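PDB 6PTM: uncharacterized protein from Bacteroides ovatus CL02T12C04, which is an exo-carrageenase of glycoside hydrolase family 42 and probably removes units from the ends of carrageenan chains. Local coordinates for residues A[45-50]-A[122-127]; A[52-57]-A[129-134]; A[82-87]-A[509-514]; A[118-123]-A[532-537]. All blocks are in the same frame, centred on the assembly; numbering follows the deposited sequence.

Overall arrangement
From the N terminus the chain runs up helix 44-63, back along helix 69-90 and, past the short helix 92-100, into the long helix 109-139. Contacts 1 and 2 close almost the same loop, laying helix 109-139 beside helix 44-63; their segments alternate along the chain and their centres lie about 10 Å apart. Contact 3 reaches over more than 420 residues, from helix 69-90 to the loop after strand 503-506, and contact 4 from helix 109-139 to the start of helix 534-549. These two also cross, and a salt bridge between Arg511 and Glu120 joins them. Together they fasten the N-terminal helices to the beta-galactosidase-like part of the chain.

Contact 1. Residues A[45-50]-A[122-127]; sequences EEASGK and QEIIEM
Ile125 of helix 109-139 lies against Glu46 and Ala47 of helix 44-63, and the contact is made by van der Waals packing, with Ile125 at its centre. Ile125 CG1 sits 3.7 Å from Ala47 CA and 3.9 Å from Ala47 CB, close enough to touch the backbone because alanine is so small. Here too the two chains come nearest, with Ala47 CA 5.3 Å from Ile125 CA. Ile124 adds a looser touch, its CG2 4.3 Å from Ala47 CB.

The second kind of contact is aliphatic carbon against a charged side chain. Glu46 carries CG anti to the backbone N (chi1 -178°) and stays extended, which stretches it across Ile125 at about a right angle; Ile125 CD1 lies 3.6 Å from Glu46 CD, while CG2 of the same isoleucine is 3.7 Å from Glu46 OE2. Lys50 brings its CG to the CG2 side of Ile125, and its NZ goes on to Asn129 OD1, one turn further along helix 109-139.

No hydrogen bond joins the two segments. Within helix 109-139, Gln122 NE2 donates to Glu126 OE2 at 3.1 Å, meeting the carboxylate from above its plane.

This is near-parallel helix packing in the N-terminal helical bundle, the short segments at 28° with axes 8.9 Å apart and small Ala47 where the backbones come closest. Helix 69-90 packs against both, Met82 touching Ala47 and Ile124, and helix 534-549 meets helix 109-139 through Glu123, Glu126 and Met127.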
loop_
_atom_site.group_PDB
_atom_site.type_symbol
_atom_site.label_atom_id
_atom_site.label_comp_id
_atom_site.label_asym_id
_atom_site.label_seq_id
_atom_site.Cartn_x
_atom_site.Cartn_y
_atom_site.Cartn_z
ATOM N N GLU A 45 -37.830 -5.647 12.154
ATOM C CA GLU A 45 -38.357 -6.955 12.616
ATOM C C GLU A 45 -37.750 -8.079 11.753
ATOM O O GLU A 45 -37.266 -9.088 12.302
ATOM C CB GLU A 45 -39.884 -6.936 12.532
ATOM C CG GLU A 45 -40.556 -7.671 13.675
ATOM C CD GLU A 45 -41.872 -8.311 13.274
ATOM O OE1 GLU A 45 -42.499 -7.813 12.318
ATOM O OE2 GLU A 45 -42.227 -9.336 13.873
ATOM N N GLU A 46 -37.742 -7.904 10.435
ATOM C CA GLU A 46 -37.242 -8.937 9.485
ATOM C C GLU A 46 -35.757 -9.195 9.769
ATOM O O GLU A 46 -35.362 -10.370 9.817
ATOM C CB GLU A 46 -37.483 -8.526 8.029
ATOM C CG GLU A 46 -37.012 -9.586 7.047
ATOM C CD GLU A 46 -37.137 -9.262 5.569
ATOM O OE1 GLU A 46 -37.673 -8.170 5.239
ATOM O OE2 GLU A 46 -36.681 -10.121 4.759
ATOM N N ALA A 47 -34.956 -8.132 9.921
ATOM C CA ALA A 47 -33.509 -8.250 10.199
ATOM C C ALA A 47 -33.293 -8.972 11.530
ATOM O O ALA A 47 -32.453 -9.892 11.513
ATOM C CB ALA A 47 -32.822 -6.909 10.182
ATOM N N SER A 48 -33.988 -8.587 12.618
ATOM C CA SER A 48 -33.853 -9.242 13.952
ATOM C C SER A 48 -34.159 -10.729 13.823
ATOM O O SER A 48 -33.473 -11.481 14.457
ATOM C CB SER A 48 -34.745 -8.666 15.018
ATOM O OG SER A 48 -34.623 -7.269 15.015
ATOM N N GLY A 49 -35.202 -11.095 13.077
ATOM C CA GLY A 49 -35.562 -12.491 12.759
ATOM C C GLY A 49 -34.407 -13.285 12.147
ATOM O O GLY A 49 -34.080 -14.343 12.682
ATOM N N LYS A 50 -33.802 -12.806 11.061
ATOM C CA LYS A 50 -32.648 -13.475 10.382
ATOM C C LYS A 50 -31.440 -13.584 11.311
ATOM O O LYS A 50 -30.755 -14.630 11.288
ATOM C CB LYS A 50 -32.267 -12.697 9.126
ATOM C CG LYS A 50 -33.344 -12.676 8.061
ATOM C CD LYS A 50 -33.607 -14.048 7.515
ATOM C CE LYS A 50 -34.667 -13.982 6.446
ATOM N NZ LYS A 50 -34.595 -15.167 5.570
ATOM N N GLN A 122 -31.418 -3.885 5.370
ATOM C CA GLN A 122 -31.530 -4.758 4.185
ATOM C C GLN A 122 -30.167 -5.411 3.931
ATOM O O GLN A 122 -30.145 -6.622 3.553
ATOM C CB GLN A 122 -32.056 -3.998 2.967
ATOM C CG GLN A 122 -32.294 -4.920 1.781
ATOM C CD GLN A 122 -33.328 -5.994 2.057
ATOM O OE1 GLN A 122 -34.328 -5.787 2.744
ATOM N NE2 GLN A 122 -33.103 -7.161 1.491
ATOM N N GLU A 123 -29.071 -4.658 4.112
ATOM C CA GLU A 123 -27.701 -5.216 3.985
ATOM C C GLU A 123 -27.540 -6.323 5.027
ATOM O O GLU A 123 -26.990 -7.349 4.686
ATOM C CB GLU A 123 -26.655 -4.118 4.137
ATOM C CG GLU A 123 -26.651 -3.189 2.950
ATOM C CD GLU A 123 -26.160 -3.848 1.684
ATOM O OE1 GLU A 123 -24.954 -4.209 1.635
ATOM O OE2 GLU A 123 -26.976 -3.979 0.742
ATOM N N ILE A 124 -28.024 -6.126 6.254
ATOM C CA ILE A 124 -27.937 -7.176 7.312
ATOM C C ILE A 124 -28.735 -8.421 6.866
ATOM O O ILE A 124 -28.231 -9.524 7.059
ATOM C CB ILE A 124 -28.413 -6.610 8.652
ATOM C CG1 ILE A 124 -27.440 -5.539 9.168
ATOM C CG2 ILE A 124 -28.647 -7.736 9.646
ATOM C CD1 ILE A 124 -27.966 -4.712 10.331
ATOM N N ILE A 125 -29.904 -8.244 6.248
ATOM C CA ILE A 125 -30.800 -9.364 5.805
ATOM C C ILE A 125 -30.072 -10.166 4.713
ATOM O O ILE A 125 -30.037 -11.421 4.817
ATOM C CB ILE A 125 -32.173 -8.836 5.351
ATOM C CG1 ILE A 125 -32.984 -8.274 6.531
ATOM C CG2 ILE A 125 -32.962 -9.906 4.586
ATOM C CD1 ILE A 125 -34.111 -7.319 6.110
ATOM N N GLU A 126 -29.459 -9.479 3.743
ATOM C CA GLU A 126 -28.683 -10.149 2.664
ATOM C C GLU A 126 -27.547 -10.947 3.311
ATOM O O GLU A 126 -27.331 -12.123 2.946
ATOM C CB GLU A 126 -28.072 -9.144 1.688
ATOM C CG GLU A 126 -29.075 -8.214 1.035
ATOM C CD GLU A 126 -29.964 -8.846 -0.014
ATOM O OE1 GLU A 126 -29.669 -9.983 -0.428
ATOM O OE2 GLU A 126 -30.954 -8.193 -0.414
ATOM N N MET A 127 -26.853 -10.330 4.266
ATOM C CA MET A 127 -25.670 -10.925 4.922
ATOM C C MET A 127 -26.090 -12.143 5.755
ATOM O O MET A 127 -25.377 -13.168 5.746
ATOM C CB MET A 127 -24.994 -9.866 5.794
ATOM C CG MET A 127 -23.819 -10.384 6.569
ATOM S SD MET A 127 -22.750 -9.046 7.192
ATOM C CE MET A 127 -23.861 -8.274 8.369
#

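Contact 2. Residues A[52-57]-A[129-134]; sequences NELRKL and NSSISE
Leu54 and Ile132 mark the closest approach of two helix segments, their CA atoms 5.8 Å apart. The axes of 52-57 and 129-134 run in the same direction at 27° and come within 9.7 Å, part of a helical bundle at the N-terminal end of the chain in which helix 69-90 also packs on Ser131.

Ile132 is at the centre of the packing. Its CD1 points into the extended side chain of Glu53, which passes across it at about a right angle, with Glu53 CD 3.7 Å away. CG1 faces Leu54 CD1, and CG2 faces Leu57 CD2, each at 4.0 Å. Leu54 has CG anti to the backbone N (chi1 -177°), which brings both its methyls over Ser131, CD2 resting 3.6 Å from Ser131 CB. The hydroxyl of that serine is engaged with the carbonyl of Met127. Replacing Ile132 with an alanine would probably open a gap between Leu54 and Leu57 and take away the methyl against which the Glu53 side chain rests.

On the far side of helix 109-139, Asn129 O accepts from both Ser133 N and Ser133 OG, which reach it from opposite faces of the carbonyl plane, the hydroxyl at 3.0 Å.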
loop_
_atom_site.group_PDB
_atom_site.type_symbol
_atom_site.label_atom_id
_atom_site.label_comp_id
_atom_site.label_asym_id
_atom_site.label_seq_id
_atom_site.Cartn_x
_atom_site.Cartn_y
_atom_site.Cartn_z
ATOM N N ASN A 52 -31.505 -13.774 14.666
ATOM C CA ASN A 52 -31.818 -14.857 15.641
ATOM C C ASN A 52 -31.641 -16.211 14.945
ATOM O O ASN A 52 -31.181 -17.137 15.580
ATOM C CB ASN A 52 -33.224 -14.710 16.231
ATOM C CG ASN A 52 -33.405 -13.454 17.064
ATOM O OD1 ASN A 52 -32.443 -12.874 17.582
ATOM N ND2 ASN A 52 -34.645 -13.009 17.211
ATOM N N GLU A 53 -32.005 -16.323 13.674
ATOM C CA GLU A 53 -31.939 -17.603 12.926
ATOM C C GLU A 53 -30.458 -17.989 12.794
ATOM O O GLU A 53 -30.095 -19.128 13.186
ATOM C CB GLU A 53 -32.662 -17.439 11.592
ATOM C CG GLU A 53 -33.008 -18.752 10.895
ATOM C CD GLU A 53 -33.478 -18.612 9.459
ATOM O OE1 GLU A 53 -34.085 -17.594 9.145
ATOM O OE2 GLU A 53 -33.220 -19.525 8.653
ATOM N N LEU A 54 -29.613 -17.063 12.318
ATOM C CA LEU A 54 -28.157 -17.328 12.192
ATOM C C LEU A 54 -27.562 -17.681 13.550
ATOM O O LEU A 54 -26.755 -18.612 13.586
ATOM C CB LEU A 54 -27.403 -16.144 11.586
ATOM C CG LEU A 54 -25.917 -16.436 11.374
ATOM C CD1 LEU A 54 -25.718 -17.689 10.523
ATOM C CD2 LEU A 54 -25.203 -15.241 10.762
ATOM N N ARG A 55 -27.956 -16.992 14.629
ATOM C CA ARG A 55 -27.416 -17.247 15.992
ATOM C C ARG A 55 -27.708 -18.693 16.422
ATOM O O ARG A 55 -26.807 -19.326 16.997
ATOM C CB ARG A 55 -27.987 -16.289 17.045
ATOM C CG ARG A 55 -27.387 -16.483 18.428
ATOM C CD ARG A 55 -28.024 -15.591 19.481
ATOM N NE ARG A 55 -27.585 -14.217 19.220
ATOM C CZ ARG A 55 -28.321 -13.249 18.688
ATOM N NH1 ARG A 55 -29.598 -13.447 18.412
ATOM N NH2 ARG A 55 -27.785 -12.052 18.480
ATOM N N LYS A 56 -28.904 -19.218 16.161
ATOM C CA LYS A 56 -29.205 -20.629 16.523
ATOM C C LYS A 56 -28.435 -21.575 15.588
ATOM O O LYS A 56 -27.977 -22.611 16.052
ATOM C CB LYS A 56 -30.705 -20.908 16.441
ATOM C CG LYS A 56 -31.571 -19.865 17.126
ATOM C CD LYS A 56 -32.685 -20.451 17.929
ATOM C CE LYS A 56 -33.599 -21.322 17.098
ATOM N NZ LYS A 56 -34.754 -20.546 16.597
ATOM N N LEU A 57 -28.310 -21.258 14.304
ATOM C CA LEU A 57 -27.621 -22.160 13.339
ATOM C C LEU A 57 -26.150 -22.260 13.738
ATOM O O LEU A 57 -25.583 -23.363 13.693
ATOM C CB LEU A 57 -27.773 -21.620 11.914
ATOM C CG LEU A 57 -27.284 -22.569 10.824
ATOM C CD1 LEU A 57 -28.150 -23.821 10.781
ATOM C CD2 LEU A 57 -27.312 -21.866 9.473
ATOM N N ASN A 129 -28.861 -13.963 5.140
ATOM C CA ASN A 129 -29.287 -14.982 4.143
ATOM C C ASN A 129 -28.037 -15.690 3.588
ATOM O O ASN A 129 -28.063 -16.910 3.518
ATOM C CB ASN A 129 -30.129 -14.407 2.998
ATOM C CG ASN A 129 -31.551 -14.058 3.404
ATOM O OD1 ASN A 129 -32.055 -14.568 4.396
ATOM N ND2 ASN A 129 -32.197 -13.157 2.675
ATOM N N SER A 130 -26.967 -14.969 3.220
ATOM C CA SER A 130 -25.711 -15.582 2.715
ATOM C C SER A 130 -25.093 -16.492 3.784
ATOM O O SER A 130 -24.621 -17.607 3.443
ATOM C CB SER A 130 -24.720 -14.517 2.232
ATOM O OG SER A 130 -25.271 -13.798 1.123
ATOM N N SER A 131 -24.998 -16.016 5.021
ATOM C CA SER A 131 -24.384 -16.752 6.149
ATOM C C SER A 131 -25.188 -18.029 6.396
ATOM O O SER A 131 -24.561 -19.082 6.435
ATOM C CB SER A 131 -24.295 -15.918 7.390
ATOM O OG SER A 131 -23.537 -14.734 7.127
ATOM N N ILE A 132 -26.518 -17.921 6.514
ATOM C CA ILE A 132 -27.393 -19.105 6.763
ATOM C C ILE A 132 -27.224 -20.115 5.617
ATOM O O ILE A 132 -26.976 -21.286 5.917
ATOM C CB ILE A 132 -28.857 -18.678 6.992
ATOM C CG1 ILE A 132 -29.001 -17.858 8.279
ATOM C CG2 ILE A 132 -29.767 -19.899 6.977
ATOM C CD1 ILE A 132 -30.281 -17.071 8.371
ATOM N N SER A 133 -27.295 -19.687 4.358
ATOM C CA SER A 133 -27.118 -20.587 3.185
ATOM C C SER A 133 -25.763 -21.276 3.227
ATOM O O SER A 133 -25.697 -22.495 2.982
ATOM C CB SER A 133 -27.248 -19.840 1.930
ATOM O OG SER A 133 -28.570 -19.398 1.866
ATOM N N GLU A 134 -24.714 -20.509 3.473
ATOM C CA GLU A 134 -23.363 -21.085 3.462
ATOM C C GLU A 134 -23.257 -22.123 4.580
ATOM O O GLU A 134 -22.836 -23.264 4.304
ATOM C CB GLU A 134 -22.253 -20.043 3.618
ATOM C CG GLU A 134 -20.874 -20.704 3.556
ATOM C CD GLU A 134 -19.681 -19.770 3.481
ATOM O OE1 GLU A 134 -19.909 -18.569 3.443
ATOM O OE2 GLU A 134 -18.516 -20.262 3.529
#

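Contact 3. Residues A[82-87]-A[509-514]; sequences MGYAKW and WCRRED
Arg511 lies along one face of the Tyr84 ring, with the ring and guanidinium planes only 17° apart. Its CD makes a CH-pi contact 3.6 Å from the ring centroid, and beyond it the guanidinium lies flat over Tyr84 CB. A bend at chi2 (-89°) swings the arginine chain back along the tyrosine, so the two side chains run in opposite directions. At the ring's edge are Glu513 O and the indole of Trp509, whose NE1 donates to Tyr84 OH at 3.1 Å; that hydroxyl also bonds Tyr184 OH.

Helix 69-90 thus plugs into the loop that follows strand 503-506, in the beta-galactosidase family region. A leucine in place of Tyr84 would probably leave Trp509 NE1 without this acceptor and Arg511 without the flat surface it lies on.

Arg511 is further held by Asn531 O and Gly515 O and by salt bridges to Asp88 and Glu120. One turn on from Tyr84, Trp87 CD1 approaches Asp514 O at 3.2 Å.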
loop_
_atom_site.group_PDB
_atom_site.type_symbol
_atom_site.label_atom_id
_atom_site.label_comp_id
_atom_site.label_asym_id
_atom_site.label_seq_id
_atom_site.Cartn_x
_atom_site.Cartn_y
_atom_site.Cartn_z
ATOM N N MET A 82 -27.284 -3.085 13.681
ATOM C CA MET A 82 -28.702 -2.904 14.071
ATOM C C MET A 82 -28.725 -1.676 14.991
ATOM O O MET A 82 -29.615 -0.833 14.826
ATOM C CB MET A 82 -29.297 -4.126 14.774
ATOM C CG MET A 82 -29.576 -5.286 13.839
ATOM S SD MET A 82 -30.775 -4.874 12.535
ATOM C CE MET A 82 -32.284 -4.932 13.509
ATOM N N GLY A 83 -27.781 -1.576 15.926
ATOM C CA GLY A 83 -27.734 -0.412 16.826
ATOM C C GLY A 83 -27.393 0.854 16.062
ATOM O O GLY A 83 -27.965 1.935 16.379
ATOM N N TYR A 84 -26.519 0.751 15.055
ATOM C CA TYR A 84 -26.156 1.934 14.240
ATOM C C TYR A 84 -27.384 2.397 13.444
ATOM O O TYR A 84 -27.618 3.621 13.374
ATOM C CB TYR A 84 -24.958 1.626 13.343
ATOM C CG TYR A 84 -23.648 1.438 14.066
ATOM C CD1 TYR A 84 -23.516 1.625 15.433
ATOM C CD2 TYR A 84 -22.502 1.109 13.357
ATOM C CE1 TYR A 84 -22.297 1.473 16.073
ATOM C CE2 TYR A 84 -21.274 0.944 13.981
ATOM C CZ TYR A 84 -21.158 1.146 15.339
ATOM O OH TYR A 84 -19.940 1.004 15.949
ATOM N N ALA A 85 -28.146 1.461 12.861
ATOM C CA ALA A 85 -29.359 1.765 12.089
ATOM C C ALA A 85 -30.397 2.427 13.020
ATOM O O ALA A 85 -31.062 3.367 12.567
ATOM C CB ALA A 85 -29.913 0.527 11.454
ATOM N N LYS A 86 -30.522 1.957 14.257
ATOM C CA LYS A 86 -31.452 2.537 15.265
ATOM C C LYS A 86 -31.004 3.973 15.557
ATOM O O LYS A 86 -31.838 4.862 15.543
ATOM C CB LYS A 86 -31.483 1.688 16.545
ATOM C CG LYS A 86 -32.599 2.035 17.524
ATOM C CD LYS A 86 -33.930 2.252 16.826
ATOM C CE LYS A 86 -35.129 1.706 17.558
ATOM N NZ LYS A 86 -36.040 1.055 16.585
ATOM N N TRP A 87 -29.716 4.205 15.783
ATOM C CA TRP A 87 -29.182 5.583 15.875
ATOM C C TRP A 87 -29.567 6.356 14.617
ATOM O O TRP A 87 -30.132 7.449 14.760
ATOM C CB TRP A 87 -27.678 5.618 16.099
ATOM C CG TRP A 87 -27.238 6.977 16.519
ATOM C CD1 TRP A 87 -27.198 7.460 17.792
ATOM C CD2 TRP A 87 -26.855 8.061 15.656
ATOM N NE1 TRP A 87 -26.767 8.760 17.784
ATOM C CE2 TRP A 87 -26.555 9.160 16.489
ATOM C CE3 TRP A 87 -26.718 8.203 14.274
ATOM C CZ2 TRP A 87 -26.119 10.385 15.980
ATOM C CZ3 TRP A 87 -26.259 9.399 13.770
ATOM C CH2 TRP A 87 -25.980 10.481 14.616
ATOM N N TRP A 509 -13.313 3.622 11.106
ATOM C CA TRP A 509 -14.441 3.292 12.011
ATOM C C TRP A 509 -14.701 4.504 12.896
ATOM O O TRP A 509 -14.258 4.529 14.060
ATOM C CB TRP A 509 -14.150 2.031 12.805
ATOM C CG TRP A 509 -15.325 1.436 13.528
ATOM C CD1 TRP A 509 -16.136 2.015 14.465
ATOM C CD2 TRP A 509 -15.753 0.065 13.419
ATOM N NE1 TRP A 509 -17.046 1.101 14.938
ATOM C CE2 TRP A 509 -16.828 -0.105 14.325
ATOM C CE3 TRP A 509 -15.320 -1.026 12.645
ATOM C CZ2 TRP A 509 -17.477 -1.329 14.470
ATOM C CZ3 TRP A 509 -15.967 -2.233 12.789
ATOM C CH2 TRP A 509 -17.026 -2.377 13.692
ATOM N N CYS A 510 -15.351 5.494 12.300
ATOM C CA CYS A 510 -15.633 6.797 12.942
ATOM C C CYS A 510 -16.883 6.687 13.828
ATOM O O CYS A 510 -17.062 7.588 14.647
ATOM C CB CYS A 510 -15.801 7.887 11.892
ATOM S SG CYS A 510 -15.618 9.540 12.601
ATOM N N ARG A 511 -17.703 5.637 13.670
ATOM C CA ARG A 511 -18.857 5.329 14.563
ATOM C C ARG A 511 -18.400 5.193 16.018
ATOM O O ARG A 511 -17.422 4.471 16.288
ATOM C CB ARG A 511 -19.515 4.011 14.151
ATOM C CG ARG A 511 -20.321 4.093 12.865
ATOM C CD ARG A 511 -21.783 4.482 13.126
ATOM N NE ARG A 511 -22.588 4.175 11.947
ATOM C CZ ARG A 511 -23.881 4.453 11.799
ATOM N NH1 ARG A 511 -24.548 5.069 12.758
ATOM N NH2 ARG A 511 -24.511 4.045 10.711
ATOM N N ARG A 512 -19.114 5.835 16.936
ATOM C CA ARG A 512 -18.920 5.630 18.391
ATOM C C ARG A 512 -19.797 4.439 18.783
ATOM O O ARG A 512 -20.642 4.001 17.934
ATOM C CB ARG A 512 -19.239 6.904 19.198
ATOM C CG ARG A 512 -18.443 8.147 18.811
ATOM C CD ARG A 512 -16.916 8.011 18.910
ATOM N NE ARG A 512 -16.287 7.290 17.793
ATOM C CZ ARG A 512 -15.018 6.840 17.736
ATOM N NH1 ARG A 512 -14.174 7.065 18.736
ATOM N NH2 ARG A 512 -14.614 6.154 16.666
ATOM N N GLU A 513 -19.631 3.933 20.010
ATOM C CA GLU A 513 -20.412 2.761 20.494
ATOM C C GLU A 513 -21.921 3.044 20.381
ATOM O O GLU A 513 -22.676 2.101 20.023
ATOM C CB GLU A 513 -20.006 2.406 21.925
ATOM C CG GLU A 513 -20.500 1.032 22.368
ATOM C CD GLU A 513 -20.202 0.677 23.816
ATOM O OE1 GLU A 513 -19.446 1.419 24.466
ATOM O OE2 GLU A 513 -20.716 -0.345 24.281
ATOM N N ASP A 514 -22.349 4.297 20.598
ATOM C CA ASP A 514 -23.795 4.686 20.610
ATOM C C ASP A 514 -24.358 4.830 19.175
ATOM O O ASP A 514 -25.619 4.916 19.032
ATOM C CB ASP A 514 -24.044 5.902 21.523
ATOM C CG ASP A 514 -23.571 7.256 21.021
ATOM O OD1 ASP A 514 -23.058 7.349 19.892
ATOM O OD2 ASP A 514 -23.691 8.211 21.784
#

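Contact 4. Residues A[118-123]-A[532-537]; sequences DFERQE and HQPRIV
Arg535 grips the carboxylate of Glu123 side-on, one nitrogen to each oxygen, in a salt bridge. The NE bond to OE1 is 2.9 Å and nearly straight at 170°; OE1 lies in the guanidinium plane, but NE comes from above the carboxylate plane. NH1 reaches OE2 on its syn side at 3.2 Å, a more bent bond. A water donates to Glu123 OE1 at 2.7 Å and accepts from Arg535 N, so OE1 has two donors and a backbone N-H of the helix's first turn is satisfied. The bend of Glu123 at chi2 (-68°) turns its carboxylate to these donors, while its CB packs on Pro534 CD.

Glu120 OE2 passes 3.4 Å from His532 CA and finds its salt-bridge partner in Arg511. His532 ND1 is held by Ala528 N, whereas His532 O, buried at the edge of the Phe119 ring 3.4 Å from CE2, has no hydrogen-bonding partner.

The arrangement is a helix N-terminus, with Gln533 as N-cap residue and proline in the first turn, docked on the side of helix 109-139.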
loop_
_atom_site.group_PDB
_atom_site.type_symbol
_atom_site.label_atom_id
_atom_site.label_comp_id
_atom_site.label_asym_id
_atom_site.label_seq_id
_atom_site.Cartn_x
_atom_site.Cartn_y
_atom_site.Cartn_z
ATOM N N ASP A 118 -33.081 1.604 6.778
ATOM C CA ASP A 118 -33.580 0.366 6.127
ATOM C C ASP A 118 -32.554 -0.182 5.129
ATOM O O ASP A 118 -32.634 -1.384 4.850
ATOM C CB ASP A 118 -34.952 0.557 5.493
ATOM C CG ASP A 118 -36.048 0.525 6.548
ATOM O OD1 ASP A 118 -35.778 0.117 7.723
ATOM O OD2 ASP A 118 -37.138 0.912 6.192
ATOM N N PHE A 119 -31.676 0.647 4.569
ATOM C CA PHE A 119 -30.602 0.157 3.669
ATOM C C PHE A 119 -29.673 -0.727 4.515
ATOM O O PHE A 119 -29.403 -1.909 4.173
ATOM C CB PHE A 119 -29.873 1.315 2.983
ATOM C CG PHE A 119 -28.560 0.882 2.387
ATOM C CD1 PHE A 119 -28.543 0.127 1.229
ATOM C CD2 PHE A 119 -27.357 1.127 3.051
ATOM C CE1 PHE A 119 -27.334 -0.327 0.696
ATOM C CE2 PHE A 119 -26.157 0.674 2.527
ATOM C CZ PHE A 119 -26.148 -0.059 1.357
ATOM N N GLU A 120 -29.297 -0.222 5.687
ATOM C CA GLU A 120 -28.440 -0.958 6.631
ATOM C C GLU A 120 -29.149 -2.242 7.060
ATOM O O GLU A 120 -28.463 -3.276 7.089
ATOM C CB GLU A 120 -28.036 -0.082 7.802
ATOM C CG GLU A 120 -27.102 1.016 7.352
ATOM C CD GLU A 120 -26.864 2.042 8.437
ATOM O OE1 GLU A 120 -27.878 2.541 8.980
ATOM O OE2 GLU A 120 -25.660 2.341 8.736
ATOM N N ARG A 121 -30.453 -2.200 7.347
ATOM C CA ARG A 121 -31.160 -3.427 7.773
ATOM C C ARG A 121 -31.235 -4.398 6.586
ATOM O O ARG A 121 -31.104 -5.618 6.805
ATOM C CB ARG A 121 -32.515 -3.050 8.380
ATOM C CG ARG A 121 -32.404 -2.381 9.734
ATOM C CD ARG A 121 -33.638 -1.527 10.027
ATOM N NE ARG A 121 -33.525 -0.825 11.287
ATOM C CZ ARG A 121 -34.110 0.331 11.562
ATOM N NH1 ARG A 121 -34.850 0.931 10.660
ATOM N NH2 ARG A 121 -33.902 0.906 12.727
ATOM N N GLN A 122 -31.418 -3.885 5.370
ATOM C CA GLN A 122 -31.530 -4.758 4.185
ATOM C C GLN A 122 -30.167 -5.411 3.931
ATOM O O GLN A 122 -30.145 -6.622 3.553
ATOM C CB GLN A 122 -32.056 -3.998 2.967
ATOM C CG GLN A 122 -32.294 -4.920 1.781
ATOM C CD GLN A 122 -33.328 -5.994 2.057
ATOM O OE1 GLN A 122 -34.328 -5.787 2.744
ATOM N NE2 GLN A 122 -33.103 -7.161 1.491
ATOM N N GLU A 123 -29.071 -4.658 4.112
ATOM C CA GLU A 123 -27.701 -5.216 3.985
ATOM C C GLU A 123 -27.540 -6.323 5.027
ATOM O O GLU A 123 -26.990 -7.349 4.686
ATOM C CB GLU A 123 -26.655 -4.118 4.137
ATOM C CG GLU A 123 -26.651 -3.189 2.950
ATOM C CD GLU A 123 -26.160 -3.848 1.684
ATOM O OE1 GLU A 123 -24.954 -4.209 1.635
ATOM O OE2 GLU A 123 -26.976 -3.979 0.742
ATOM N N HIS A 532 -21.562 3.031 7.143
ATOM C CA HIS A 532 -22.955 2.796 6.688
ATOM C C HIS A 532 -23.103 1.488 5.898
ATOM O O HIS A 532 -24.148 1.327 5.200
ATOM C CB HIS A 532 -23.421 3.991 5.826
ATOM C CG HIS A 532 -23.470 5.264 6.601
ATOM N ND1 HIS A 532 -23.421 6.504 6.011
ATOM C CD2 HIS A 532 -23.611 5.482 7.927
ATOM C CE1 HIS A 532 -23.515 7.432 6.952
ATOM N NE2 HIS A 532 -23.626 6.829 8.135
ATOM N N GLN A 533 -22.145 0.567 5.968
ATOM C CA GLN A 533 -22.128 -0.600 5.026
ATOM C C GLN A 533 -21.786 -1.892 5.766
ATOM O O GLN A 533 -20.636 -2.360 5.758
ATOM C CB GLN A 533 -21.133 -0.371 3.896
ATOM C CG GLN A 533 -21.385 0.878 3.076
ATOM C CD GLN A 533 -20.194 1.223 2.214
ATOM O OE1 GLN A 533 -19.038 1.094 2.654
ATOM N NE2 GLN A 533 -20.477 1.669 0.987
ATOM N N PRO A 534 -22.804 -2.544 6.371
ATOM C CA PRO A 534 -22.584 -3.777 7.137
ATOM C C PRO A 534 -21.866 -4.883 6.346
ATOM O O PRO A 534 -21.084 -5.549 6.938
ATOM C CB PRO A 534 -23.994 -4.228 7.544
ATOM C CG PRO A 534 -24.816 -2.954 7.476
ATOM C CD PRO A 534 -24.219 -2.145 6.338
ATOM N N ARG A 535 -22.137 -5.016 5.046
ATOM C CA ARG A 535 -21.581 -6.118 4.240
ATOM C C ARG A 535 -20.122 -5.810 3.870
ATOM O O ARG A 535 -19.333 -6.777 3.805
ATOM C CB ARG A 535 -22.472 -6.443 3.048
ATOM C CG ARG A 535 -23.699 -7.266 3.414
ATOM C CD ARG A 535 -24.309 -7.980 2.247
ATOM N NE ARG A 535 -24.868 -7.069 1.280
ATOM C CZ ARG A 535 -25.353 -7.437 0.100
ATOM N NH1 ARG A 535 -25.788 -6.523 -0.747
ATOM N NH2 ARG A 535 -25.327 -8.701 -0.278
ATOM N N ILE A 536 -19.730 -4.542 3.752
ATOM C CA ILE A 536 -18.302 -4.168 3.500
ATOM C C ILE A 536 -17.467 -4.441 4.761
ATOM O O ILE A 536 -16.398 -5.052 4.660
ATOM C CB ILE A 536 -18.204 -2.699 3.026
ATOM C CG1 ILE A 536 -19.005 -2.461 1.749
ATOM C CG2 ILE A 536 -16.765 -2.256 2.826
ATOM C CD1 ILE A 536 -18.455 -3.185 0.546
ATOM N N VAL A 537 -17.901 -3.960 5.910
ATOM C CA VAL A 537 -17.178 -4.200 7.191
ATOM C C VAL A 537 -16.979 -5.714 7.362
ATOM O O VAL A 537 -15.861 -6.164 7.682
ATOM C CB VAL A 537 -17.948 -3.550 8.356
ATOM C CG1 VAL A 537 -17.465 -4.012 9.715
ATOM C CG2 VAL A 537 -17.839 -2.047 8.252
HETATM O O HOH W 1 -23.131 -2.884 3.172
#